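Local coordinates for protein lipid A deacylase PagL (PDB 2ERV) that removes the 3-O-linked primary acyl chain from lipid A in the bacterial outer membrane by hydrolysing its ester bond, at residues Y17-W23 with Y40-T46; I75-A81 with R107-K113; Q96-S100 with K133-I139. One frame throughout, in Å; residues are numbered along the deposited sequence.

Interaction 1. Residues Y17-W23 with Y40-T46; sequences YRLGLSW and YWDAGYT. With CXE (pentaethylene glycol monodecyl ether), chain G.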
loop_
_atom_site.group_PDB
_atom_site.type_symbol
_atom_site.label_atom_id
_atom_site.label_comp_id
_atom_site.label_asym_id
_atom_site.label_seq_id
_atom_site.Cartn_x
_atom_site.Cartn_y
_atom_site.Cartn_z
ATOM N N TYR A 17 -0.998 -0.358 10.754
ATOM C CA TYR A 17 -0.645 -1.776 10.700
ATOM C C TYR A 17 -1.485 -2.311 9.586
ATOM O O TYR A 17 -2.684 -2.066 9.599
ATOM C CB TYR A 17 -1.060 -2.476 12.022
ATOM C CG TYR A 17 -0.384 -1.910 13.240
ATOM C CD1 TYR A 17 0.902 -2.325 13.612
ATOM C CD2 TYR A 17 -1.017 -0.941 14.012
ATOM C CE1 TYR A 17 1.533 -1.781 14.743
ATOM C CE2 TYR A 17 -0.410 -0.400 15.133
ATOM C CZ TYR A 17 0.850 -0.822 15.487
ATOM O OH TYR A 17 1.435 -0.252 16.587
ATOM N N ARG A 18 -0.901 -3.064 8.647
ATOM C CA ARG A 18 -1.647 -3.481 7.465
ATOM C C ARG A 18 -1.478 -4.951 7.188
ATOM O O ARG A 18 -0.361 -5.467 7.191
ATOM C CB ARG A 18 -1.198 -2.682 6.223
ATOM C CG ARG A 18 -1.946 -3.084 4.935
ATOM C CD ARG A 18 -1.322 -2.415 3.744
ATOM N NE ARG A 18 -1.848 -2.891 2.460
ATOM C CZ ARG A 18 -2.533 -2.152 1.604
ATOM N NH1 ARG A 18 -2.813 -0.888 1.891
ATOM N NH2 ARG A 18 -2.932 -2.684 0.436
ATOM N N LEU A 19 -2.583 -5.632 6.933
ATOM C CA LEU A 19 -2.490 -7.038 6.517
ATOM C C LEU A 19 -3.040 -7.083 5.119
ATOM O O LEU A 19 -4.020 -6.395 4.846
ATOM C CB LEU A 19 -3.361 -7.891 7.432
ATOM C CG LEU A 19 -2.814 -8.223 8.818
ATOM C CD1 LEU A 19 -3.924 -9.021 9.590
ATOM C CD2 LEU A 19 -1.515 -9.089 8.721
ATOM N N GLY A 20 -2.421 -7.872 4.234
ATOM C CA GLY A 20 -2.751 -7.780 2.833
ATOM C C GLY A 20 -2.741 -9.126 2.130
ATOM O O GLY A 20 -2.117 -10.083 2.579
ATOM N N LEU A 21 -3.455 -9.196 1.020
ATOM C CA LEU A 21 -3.358 -10.355 0.136
ATOM C C LEU A 21 -3.085 -9.800 -1.249
ATOM O O LEU A 21 -3.654 -8.764 -1.588
ATOM C CB LEU A 21 -4.709 -11.087 0.103
ATOM C CG LEU A 21 -5.141 -11.903 1.343
ATOM C CD1 LEU A 21 -6.614 -12.376 1.230
ATOM C CD2 LEU A 21 -4.193 -13.065 1.517
ATOM N N SER A 22 -2.246 -10.489 -2.036
ATOM C CA SER A 22 -1.794 -10.047 -3.336
ATOM C C SER A 22 -1.967 -11.184 -4.317
ATOM O O SER A 22 -1.679 -12.322 -3.954
ATOM C CB SER A 22 -0.256 -9.741 -3.298
ATOM O OG SER A 22 -0.012 -8.632 -2.473
ATOM N N TRP A 23 -2.373 -10.865 -5.563
ATOM C CA TRP A 23 -2.482 -11.844 -6.632
ATOM C C TRP A 23 -1.677 -11.385 -7.842
ATOM O O TRP A 23 -2.014 -10.384 -8.495
ATOM C CB TRP A 23 -3.955 -12.065 -7.043
ATOM C CG TRP A 23 -4.806 -12.660 -5.977
ATOM C CD1 TRP A 23 -5.107 -14.005 -5.797
ATOM C CD2 TRP A 23 -5.488 -11.964 -4.934
ATOM N NE1 TRP A 23 -5.915 -14.166 -4.697
ATOM C CE2 TRP A 23 -6.173 -12.936 -4.149
ATOM C CE3 TRP A 23 -5.572 -10.619 -4.551
ATOM C CZ2 TRP A 23 -6.919 -12.594 -3.023
ATOM C CZ3 TRP A 23 -6.336 -10.287 -3.438
ATOM C CH2 TRP A 23 -7.004 -11.266 -2.699
ATOM N N TYR A 40 0.385 -6.715 -9.780
ATOM C CA TYR A 40 -0.458 -7.563 -8.946
ATOM C C TYR A 40 -1.687 -6.819 -8.451
ATOM O O TYR A 40 -1.706 -5.567 -8.430
ATOM C CB TYR A 40 0.325 -8.216 -7.797
ATOM C CG TYR A 40 0.928 -7.238 -6.802
ATOM C CD1 TYR A 40 2.185 -6.670 -7.031
ATOM C CD2 TYR A 40 0.242 -6.888 -5.653
ATOM C CE1 TYR A 40 2.764 -5.780 -6.082
ATOM C CE2 TYR A 40 0.769 -6.005 -4.733
ATOM C CZ TYR A 40 2.019 -5.452 -4.945
ATOM O OH TYR A 40 2.533 -4.607 -3.994
ATOM N N TRP A 41 -2.714 -7.584 -8.072
ATOM C CA TRP A 41 -3.876 -6.982 -7.470
ATOM C C TRP A 41 -3.599 -7.030 -5.990
ATOM O O TRP A 41 -3.203 -8.053 -5.494
ATOM C CB TRP A 41 -5.114 -7.819 -7.737
ATOM C CG TRP A 41 -5.503 -7.891 -9.166
ATOM C CD1 TRP A 41 -5.433 -8.987 -10.000
ATOM C CD2 TRP A 41 -6.045 -6.827 -9.942
ATOM N NE1 TRP A 41 -5.897 -8.652 -11.254
ATOM C CE2 TRP A 41 -6.298 -7.335 -11.240
ATOM C CE3 TRP A 41 -6.385 -5.492 -9.664
ATOM C CZ2 TRP A 41 -6.843 -6.543 -12.262
ATOM C CZ3 TRP A 41 -6.959 -4.714 -10.678
ATOM C CH2 TRP A 41 -7.178 -5.245 -11.958
ATOM N N ASP A 42 -3.845 -5.939 -5.295
ATOM C CA ASP A 42 -3.499 -5.863 -3.879
ATOM C C ASP A 42 -4.751 -5.497 -3.034
ATOM O O ASP A 42 -5.371 -4.440 -3.242
ATOM C CB ASP A 42 -2.388 -4.835 -3.667
ATOM C CG ASP A 42 -1.695 -5.016 -2.326
ATOM O OD1 ASP A 42 -1.463 -6.177 -1.935
ATOM O OD2 ASP A 42 -1.316 -4.090 -1.597
ATOM N N ALA A 43 -5.101 -6.376 -2.105
ATOM C CA ALA A 43 -6.185 -6.140 -1.127
ATOM C C ALA A 43 -5.548 -5.881 0.256
ATOM O O ALA A 43 -4.632 -6.609 0.670
ATOM C CB ALA A 43 -7.119 -7.346 -1.070
ATOM N N GLY A 44 -6.012 -4.845 0.950
ATOM C CA GLY A 44 -5.362 -4.428 2.182
ATOM C C GLY A 44 -6.372 -4.169 3.279
ATOM O O GLY A 44 -7.447 -3.593 3.044
ATOM N N TYR A 45 -6.047 -4.618 4.484
ATOM C CA TYR A 45 -6.855 -4.238 5.621
ATOM C C TYR A 45 -5.899 -3.450 6.554
ATOM O O TYR A 45 -4.878 -3.987 6.936
ATOM C CB TYR A 45 -7.447 -5.480 6.334
ATOM C CG TYR A 45 -7.755 -5.100 7.736
ATOM C CD1 TYR A 45 -8.810 -4.228 8.020
ATOM C CD2 TYR A 45 -6.911 -5.486 8.784
ATOM C CE1 TYR A 45 -9.052 -3.806 9.314
ATOM C CE2 TYR A 45 -7.138 -5.062 10.096
ATOM C CZ TYR A 45 -8.215 -4.220 10.350
ATOM O OH TYR A 45 -8.435 -3.777 11.652
ATOM N N THR A 46 -6.224 -2.206 6.916
ATOM C CA THR A 46 -5.248 -1.371 7.657
ATOM C C THR A 46 -5.894 -0.912 8.918
ATOM O O THR A 46 -7.058 -0.525 8.901
ATOM C CB THR A 46 -4.787 -0.142 6.817
ATOM O OG1 THR A 46 -4.201 -0.599 5.572
ATOM C CG2 THR A 46 -3.677 0.654 7.529
HETATM C C4 CXE G . -9.169 -7.038 2.550
HETATM C C5 CXE G . -8.453 -8.372 2.601
HETATM C C6 CXE G . -7.298 -8.356 3.583
HETATM C C7 CXE G . -6.938 -9.795 3.920
HETATM C C8 CXE G . -6.095 -9.901 5.180
HETATM C C9 CXE G . -5.389 -11.247 5.197
HETATM C C10 CXE G . -5.829 -12.031 6.431
HETATM O O11 CXE G . -4.941 -13.125 6.687
HETATM C C12 CXE G . -4.129 -12.908 7.845
HETATM C C13 CXE G . -4.335 -14.016 8.858
HETATM O O14 CXE G . -3.050 -14.407 9.315
HETATM C C15 CXE G . -3.112 -15.382 10.334
HETATM C C16 CXE G . -1.815 -15.281 11.133
HETATM O O HOH W 1 -2.455 1.002 4.138
HETATM O O HOH W 2 -4.714 -1.869 -1.790
HETATM O O HOH W 3 -1.835 -5.119 0.826
#
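Asp42 OD2 is gripped by three partners: Arg18 NH2 forms a salt bridge to it at 3.0 Å, a water that also serves Arg18 NH2 donates to it, and Arg107 adds a second salt bridge. The Arg18 guanidinium and carboxylate planes lie only 16° apart. Arg18 gets there because its CG stands anti to the backbone N and the chain then runs extended to NE, along the face that holds Gly20, Gly44 and Thr46. Gly44 CA sits over one face of the guanidinium, 3.5 Å from Arg18 NH2, and the lack of a side chain there lets the group lie against the strand. In the plane of the guanidinium three waters line its edge; one of them joins Arg18 NH1 to Thr46 OG1. The other carboxylate oxygen, Asp42 OD1, accepts from Ser22 OG at 2.9 Å, on its anti side and 31° out of the carboxylate plane, so both oxygens of this buried acid are engaged.

Beneath this network the backbones pair antiparallel through three hydrogen-bonded pairs, the straightest bond being Tyr45 N to Leu19 O (2.7 Å, 173°). The opposite face is largely apolar and aromatic: the edge of the Trp23 ring meets Ala43 CB at CZ3 (3.9 Å), and the detergent chain runs past Leu21 CD1 and Tyr45 CB. Strand 15-24 lies between strands 2-9 and 35-48, and strand 35-48 between it and 57-70, as neighbouring staves of the membrane barrel, with Arg18 NH1 in a salt bridge to Glu105 and its side chain against strand 119-128.

Interaction 2. Residues I75-A81 with R107-K113; sequences IKPFIEA and RIGAGLK. With CXE (pentaethylene glycol monodecyl ether), chain F; CXE (pentaethylene glycol monodecyl ether), chain E.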
loop_
_atom_site.group_PDB
_atom_site.type_symbol
_atom_site.label_atom_id
_atom_site.label_comp_id
_atom_site.label_asym_id
_atom_site.label_seq_id
_atom_site.Cartn_x
_atom_site.Cartn_y
_atom_site.Cartn_z
ATOM N N ILE A 75 17.951 -12.621 -5.436
ATOM C CA ILE A 75 17.360 -11.291 -5.112
ATOM C C ILE A 75 17.032 -10.455 -6.353
ATOM O O ILE A 75 17.925 -10.103 -7.138
ATOM C CB ILE A 75 18.275 -10.479 -4.142
ATOM C CG1 ILE A 75 18.788 -11.390 -3.032
ATOM C CG2 ILE A 75 17.507 -9.300 -3.578
ATOM C CD1 ILE A 75 19.481 -10.685 -1.916
ATOM N N LYS A 76 15.756 -10.091 -6.516
ATOM C CA LYS A 76 15.363 -9.176 -7.601
ATOM C C LYS A 76 14.866 -7.860 -6.996
ATOM O O LYS A 76 13.790 -7.837 -6.418
ATOM C CB LYS A 76 14.269 -9.819 -8.511
ATOM C CG LYS A 76 14.716 -11.206 -9.151
ATOM C CD LYS A 76 13.601 -11.906 -9.972
ATOM C CE LYS A 76 14.082 -13.234 -10.625
ATOM N NZ LYS A 76 15.142 -13.984 -9.796
ATOM N N PRO A 77 15.614 -6.762 -7.144
ATOM C CA PRO A 77 15.088 -5.466 -6.737
ATOM C C PRO A 77 13.875 -5.102 -7.550
ATOM O O PRO A 77 13.787 -5.487 -8.744
ATOM C CB PRO A 77 16.215 -4.489 -7.053
ATOM C CG PRO A 77 17.517 -5.378 -7.244
ATOM C CD PRO A 77 16.949 -6.675 -7.780
ATOM N N PHE A 78 12.940 -4.340 -6.943
ATOM C CA PHE A 78 11.745 -3.927 -7.684
ATOM C C PHE A 78 11.302 -2.562 -7.215
ATOM O O PHE A 78 11.596 -2.175 -6.079
ATOM C CB PHE A 78 10.592 -4.951 -7.543
ATOM C CG PHE A 78 10.006 -5.051 -6.134
ATOM C CD1 PHE A 78 10.441 -6.055 -5.270
ATOM C CD2 PHE A 78 8.998 -4.173 -5.694
ATOM C CE1 PHE A 78 9.907 -6.172 -3.979
ATOM C CE2 PHE A 78 8.467 -4.276 -4.384
ATOM C CZ PHE A 78 8.915 -5.281 -3.535
ATOM N N ILE A 79 10.612 -1.842 -8.088
ATOM C CA ILE A 79 9.879 -0.648 -7.661
ATOM C C ILE A 79 8.404 -0.834 -8.034
ATOM O O ILE A 79 8.061 -1.579 -8.975
ATOM C CB ILE A 79 10.517 0.607 -8.287
ATOM C CG1 ILE A 79 10.742 0.396 -9.786
ATOM C CG2 ILE A 79 11.906 0.796 -7.692
ATOM C CD1 ILE A 79 11.222 1.662 -10.522
ATOM N N GLU A 80 7.498 -0.218 -7.281
ATOM C CA GLU A 80 6.106 -0.387 -7.613
ATOM C C GLU A 80 5.317 0.925 -7.455
ATOM O O GLU A 80 5.744 1.843 -6.741
ATOM C CB GLU A 80 5.499 -1.530 -6.781
ATOM C CG GLU A 80 5.368 -1.197 -5.306
ATOM C CD GLU A 80 4.704 -2.284 -4.455
ATOM O OE1 GLU A 80 4.750 -3.517 -4.782
ATOM O OE2 GLU A 80 4.138 -1.888 -3.418
ATOM N N ALA A 81 4.170 0.997 -8.117
ATOM C CA ALA A 81 3.263 2.179 -8.059
ATOM C C ALA A 81 1.875 1.734 -8.392
ATOM O O ALA A 81 1.680 0.939 -9.309
ATOM C CB ALA A 81 3.689 3.255 -9.115
ATOM N N ARG A 107 -0.049 4.890 -4.255
ATOM C CA ARG A 107 1.064 4.270 -3.558
ATOM C C ARG A 107 2.300 4.147 -4.438
ATOM O O ARG A 107 2.189 4.003 -5.671
ATOM C CB ARG A 107 0.668 2.863 -3.080
ATOM C CG ARG A 107 -0.103 2.089 -4.136
ATOM C CD ARG A 107 -0.840 0.898 -3.583
ATOM N NE ARG A 107 0.108 -0.121 -3.157
ATOM C CZ ARG A 107 -0.264 -1.274 -2.615
ATOM N NH1 ARG A 107 -1.537 -1.523 -2.385
ATOM N NH2 ARG A 107 0.639 -2.157 -2.303
ATOM N N ILE A 108 3.460 4.218 -3.799
ATOM C CA ILE A 108 4.748 3.812 -4.410
ATOM C C ILE A 108 5.501 2.942 -3.435
ATOM O O ILE A 108 5.183 2.918 -2.253
ATOM C CB ILE A 108 5.628 5.012 -4.777
ATOM C CG1 ILE A 108 5.832 5.918 -3.566
ATOM C CG2 ILE A 108 4.995 5.799 -5.884
ATOM C CD1 ILE A 108 7.054 6.812 -3.671
ATOM N N GLY A 109 6.511 2.231 -3.907
ATOM C CA GLY A 109 7.185 1.273 -3.066
ATOM C C GLY A 109 8.443 0.784 -3.788
ATOM O O GLY A 109 8.583 0.956 -5.014
ATOM N N ALA A 110 9.319 0.144 -3.023
ATOM C CA ALA A 110 10.528 -0.465 -3.557
ATOM C C ALA A 110 10.920 -1.603 -2.610
ATOM O O ALA A 110 10.628 -1.555 -1.387
ATOM C CB ALA A 110 11.653 0.608 -3.636
ATOM N N GLY A 111 11.524 -2.654 -3.143
ATOM C CA GLY A 111 12.093 -3.641 -2.261
ATOM C C GLY A 111 12.849 -4.730 -2.955
ATOM O O GLY A 111 13.372 -4.548 -4.050
ATOM N N LEU A 112 12.950 -5.869 -2.271
ATOM C CA LEU A 112 13.705 -7.013 -2.786
ATOM C C LEU A 112 12.795 -8.207 -2.835
ATOM O O LEU A 112 12.080 -8.516 -1.862
ATOM C CB LEU A 112 14.901 -7.331 -1.881
ATOM C CG LEU A 112 15.856 -6.155 -1.597
ATOM C CD1 LEU A 112 16.962 -6.493 -0.525
ATOM C CD2 LEU A 112 16.469 -5.674 -2.886
ATOM N N LYS A 113 12.807 -8.888 -3.976
ATOM C CA LYS A 113 12.088 -10.125 -4.038
ATOM C C LYS A 113 13.072 -11.301 -4.057
ATOM O O LYS A 113 13.962 -11.342 -4.902
ATOM C CB LYS A 113 11.169 -10.171 -5.243
ATOM C CG LYS A 113 10.597 -11.604 -5.456
ATOM C CD LYS A 113 9.104 -11.670 -5.436
ATOM C CE LYS A 113 8.651 -12.832 -6.302
ATOM N NZ LYS A 113 7.359 -12.501 -6.915
HETATM O O17 CXE F . 15.549 3.122 -10.369
HETATM C C18 CXE F . 16.902 2.823 -10.024
HETATM C C19 CXE F . 16.945 2.329 -8.582
HETATM O O20 CXE F . 15.931 1.343 -8.392
HETATM C C21 CXE F . 15.701 1.001 -7.023
HETATM C C22 CXE F . 16.029 -0.469 -6.816
HETATM O O23 CXE F . 15.230 -1.049 -5.786
HETATM C C24 CXE F . 15.768 -0.832 -4.473
HETATM C C25 CXE F . 15.581 -2.066 -3.606
HETATM O O26 CXE F . 15.629 -1.712 -2.228
HETATM C C10 CXE E . 7.899 3.365 13.999
HETATM O O11 CXE E . 7.231 2.843 12.849
HETATM C C12 CXE E . 7.811 3.358 11.656
HETATM C C13 CXE E . 8.374 2.216 10.814
HETATM O O14 CXE E . 8.155 2.552 9.447
HETATM C C15 CXE E . 9.327 2.517 8.646
HETATM C C16 CXE E . 9.233 3.619 7.613
HETATM O O17 CXE E . 9.651 3.082 6.375
HETATM C C18 CXE E . 10.197 4.072 5.508
HETATM C C19 CXE E . 9.397 4.147 4.217
HETATM O O20 CXE E . 9.233 5.526 3.881
HETATM C C21 CXE E . 9.799 5.905 2.619
HETATM C C22 CXE E . 9.150 5.073 1.528
HETATM O O23 CXE E . 9.468 5.590 0.239
HETATM C C24 CXE E . 9.075 4.666 -0.770
HETATM C C25 CXE E . 10.257 4.559 -1.705
HETATM O O26 CXE E . 9.769 4.284 -3.000
#
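The Phe78 ring lies flat against the backbone of Gly111, and this is the tight part of the contact. Gly111 N stands 3.6 Å above the ring plane, over its centre, and Gly111 CA makes a CH-pi contact 4.0 Å from the ring centroid. The ring is brought across by a chi1 of 67°, which sets Phe78 CG between its backbone N and carbonyl carbon; Lys113 N meets the ring edge in plane. Lacking a side chain, Gly111 does not keep the ring off. Phe78 N donates to Gly111 O at 2.9 Å, and Gly111 N returns a bond to Phe78 O. Lys76 and Lys113 pair likewise (Lys76 N to Lys113 O, 2.7 Å).

Toward the other end Gly109 N to Glu80 O is weak (3.0 Å, 129°), although Glu80 N to Gly109 O is sound. The face carrying Pro77, Ile79, Ala110 and Leu112 is looser: Ile79 CG2 and Ala110 CB are 4.1 Å apart, Pro77 CB and Leu112 CD2 4.3 Å. Ile75 CG2 makes a closer apolar contact at the strand end, 3.7 Å from Leu112 CB. Bound detergent along this outer face, past Pro77, Ile79 and Leu112, suggests contact with lipid.

On the inward face Glu80 OE2 approaches the edge of the Arg107 guanidinium, in its plane, but the salt bridge is long, the two planes 60° apart. The stronger partners lie elsewhere, Tyr40 for Glu80 and Asp42 for Arg107. The chemistry implies a sheet joined mainly by backbone, probably apolar toward lipid, with buried charges that probably stabilise one another inside the barrel.

Interaction 3. Residues Q96-S100 with K133-I139; sequences QNLGS and KQPNDGI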
loop_
_atom_site.group_PDB
_atom_site.type_symbol
_atom_site.label_atom_id
_atom_site.label_comp_id
_atom_site.label_asym_id
_atom_site.label_seq_id
_atom_site.Cartn_x
_atom_site.Cartn_y
_atom_site.Cartn_z
ATOM N N GLN A 96 -6.579 13.426 11.319
ATOM C CA GLN A 96 -7.034 13.933 10.007
ATOM C C GLN A 96 -8.550 13.861 9.824
ATOM O O GLN A 96 -9.161 12.884 10.182
ATOM C CB GLN A 96 -6.395 13.142 8.850
ATOM C CG GLN A 96 -4.834 13.033 8.859
ATOM C CD GLN A 96 -4.133 14.390 8.925
ATOM O OE1 GLN A 96 -3.638 14.762 9.986
ATOM N NE2 GLN A 96 -4.062 15.099 7.797
ATOM N N ASN A 97 -9.145 14.909 9.253
ATOM C CA ASN A 97 -10.547 14.841 8.841
ATOM C C ASN A 97 -10.560 14.619 7.357
ATOM O O ASN A 97 -10.260 15.535 6.578
ATOM C CB ASN A 97 -11.282 16.111 9.231
ATOM C CG ASN A 97 -12.782 16.065 8.902
ATOM O OD1 ASN A 97 -13.268 15.180 8.220
ATOM N ND2 ASN A 97 -13.490 17.073 9.347
ATOM N N LEU A 98 -10.823 13.379 6.961
ATOM C CA LEU A 98 -10.822 13.001 5.549
ATOM C C LEU A 98 -12.022 13.518 4.751
ATOM O O LEU A 98 -11.993 13.529 3.510
ATOM C CB LEU A 98 -10.775 11.491 5.427
ATOM C CG LEU A 98 -9.602 10.777 6.107
ATOM C CD1 LEU A 98 -9.764 9.311 5.863
ATOM C CD2 LEU A 98 -8.336 11.314 5.458
ATOM N N GLY A 99 -13.100 13.875 5.451
ATOM C CA GLY A 99 -14.319 14.351 4.780
ATOM C C GLY A 99 -15.238 13.223 4.368
ATOM O O GLY A 99 -16.440 13.240 4.662
ATOM N N SER A 100 -14.666 12.237 3.692
ATOM C CA SER A 100 -15.395 11.066 3.237
ATOM C C SER A 100 -14.738 9.773 3.751
ATOM O O SER A 100 -13.528 9.739 3.986
ATOM C CB SER A 100 -15.447 11.044 1.713
ATOM O OG SER A 100 -14.161 10.944 1.128
ATOM N N LYS A 133 -14.869 15.810 -1.225
ATOM C CA LYS A 133 -15.583 16.102 -0.007
ATOM C C LYS A 133 -14.651 16.798 0.966
ATOM O O LYS A 133 -13.632 16.198 1.402
ATOM C CB LYS A 133 -16.154 14.807 0.584
ATOM C CG LYS A 133 -16.777 14.982 1.933
ATOM C CD LYS A 133 -18.131 15.616 1.833
ATOM C CE LYS A 133 -18.905 15.327 3.099
ATOM N NZ LYS A 133 -20.067 16.264 3.171
ATOM N N GLN A 134 -14.970 18.047 1.302
ATOM C CA GLN A 134 -14.142 18.845 2.231
ATOM C C GLN A 134 -14.241 18.276 3.642
ATOM O O GLN A 134 -15.267 17.691 3.967
ATOM C CB GLN A 134 -14.602 20.327 2.245
ATOM C CG GLN A 134 -14.275 21.098 0.999
ATOM C CD GLN A 134 -12.941 20.698 0.394
ATOM O OE1 GLN A 134 -11.924 20.603 1.087
ATOM N NE2 GLN A 134 -12.954 20.411 -0.891
ATOM N N PRO A 135 -13.248 18.498 4.522
ATOM C CA PRO A 135 -12.010 19.231 4.230
ATOM C C PRO A 135 -10.896 18.402 3.556
ATOM O O PRO A 135 -9.777 18.917 3.362
ATOM C CB PRO A 135 -11.538 19.685 5.618
ATOM C CG PRO A 135 -12.025 18.617 6.501
ATOM C CD PRO A 135 -13.366 18.158 5.952
ATOM N N ASN A 136 -11.180 17.152 3.210
ATOM C CA ASN A 136 -10.164 16.340 2.476
ATOM C C ASN A 136 -8.749 16.475 3.034
ATOM O O ASN A 136 -7.836 16.901 2.315
ATOM C CB ASN A 136 -10.164 16.754 0.999
ATOM C CG ASN A 136 -9.285 15.835 0.128
ATOM O OD1 ASN A 136 -9.153 14.655 0.412
ATOM N ND2 ASN A 136 -8.742 16.375 -0.951
ATOM N N ASP A 137 -8.535 16.148 4.317
ATOM C CA ASP A 137 -7.214 16.391 4.893
ATOM C C ASP A 137 -6.158 15.440 4.286
ATOM O O ASP A 137 -4.958 15.711 4.345
ATOM C CB ASP A 137 -7.202 16.202 6.399
ATOM C CG ASP A 137 -7.865 17.332 7.166
ATOM O OD1 ASP A 137 -8.273 18.359 6.568
ATOM O OD2 ASP A 137 -7.965 17.277 8.414
ATOM N N GLY A 138 -6.622 14.327 3.742
ATOM C CA GLY A 138 -5.761 13.206 3.310
ATOM C C GLY A 138 -5.058 12.567 4.511
ATOM O O GLY A 138 -4.967 13.169 5.577
ATOM N N ILE A 139 -4.514 11.366 4.333
ATOM C CA ILE A 139 -3.636 10.781 5.342
ATOM C C ILE A 139 -2.667 9.828 4.602
ATOM O O ILE A 139 -2.950 9.353 3.482
ATOM C CB ILE A 139 -4.464 9.992 6.389
ATOM C CG1 ILE A 139 -3.625 9.627 7.665
ATOM C CG2 ILE A 139 -5.092 8.787 5.742
ATOM C CD1 ILE A 139 -4.460 9.092 8.842
HETATM O O HOH W 4 -9.105 13.197 2.669
#
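Gln96 CG lies anti to the carbonyl carbon (chi1 -53°) and the chain bends at chi2, which turns the amide to the loop 133-139, where Gln96 NE2 donates to Gly138 O. The bond is 3.1 Å long; the acceptor lies close to the amide plane of Gln96, and the donor is nearly in line with the Gly138 carbonyl. The methylene Gln96 CG meanwhile rests on Ile139 CG1 at 3.8 Å. Asp137, with CG beside its backbone N, brings its carboxylate over to the backbone of Asn97: Asn97 N donates to Asp137 OD2 at 2.8 Å, approaching from above the carboxylate plane, 45° out of it. In return Asp137 N donates to Asn97 O at 2.9 Å. Asn97 is therefore held at both its amide and its carbonyl by one residue.

The Asn97 side chain has its CG anti to the backbone N (chi1 -176°). The Asn97 and Pro135 side chains cross at about a right angle, the amide touching Pro135 CG and CD, while Asn97 OD1 accepts from Gly99 N in an Asx turn. Gly99, at positive phi, passes close to the loop: Lys133 CG reaches Gly99 O at 3.3 Å. Leu98 CD2 lies against Gly138 C (3.6 Å) and the Ile139 side chain. A water fills in between, donating to Leu98 O and to Asn136 OD1 and accepting from Gly138 N.

Asn136 OD1 also accepts from the backbone N of Asn129, a residue critical for activity, whose side chain ND2 bonds to Lys133 O and Ser100 OG (Ser100 OG is also bonded to Leu102 O). The arrangement is that of a short strand and turn packed on a loop at one end of a beta barrel, here bordering the Ser-His-Glu charge relay site: Asn136 also packs on the catalytic Ser128.

Interactions 1 and 2 belong to one antiparallel barrel sheet, their centres 15 Å apart. Side chains of strand 35-48 meet Glu80 of strand 75-88 and Arg107 of strand 102-114 on the inner face: Tyr40 OH to Glu80 OE1 at 2.6 Å, probably a hydrogen bond, and the salt bridge Asp42 OD2 to Arg107 NH1 at 2.7 Å. Interaction 3 stands apart, its centre about 23 Å from that of interaction 1 and 29 Å from that of interaction 2, and touches neither. Along the chain interaction 1 closes first, while the segments of interactions 2 and 3 alternate. The charges inside the barrel and the loop junction both lie near the active site, without touching each other.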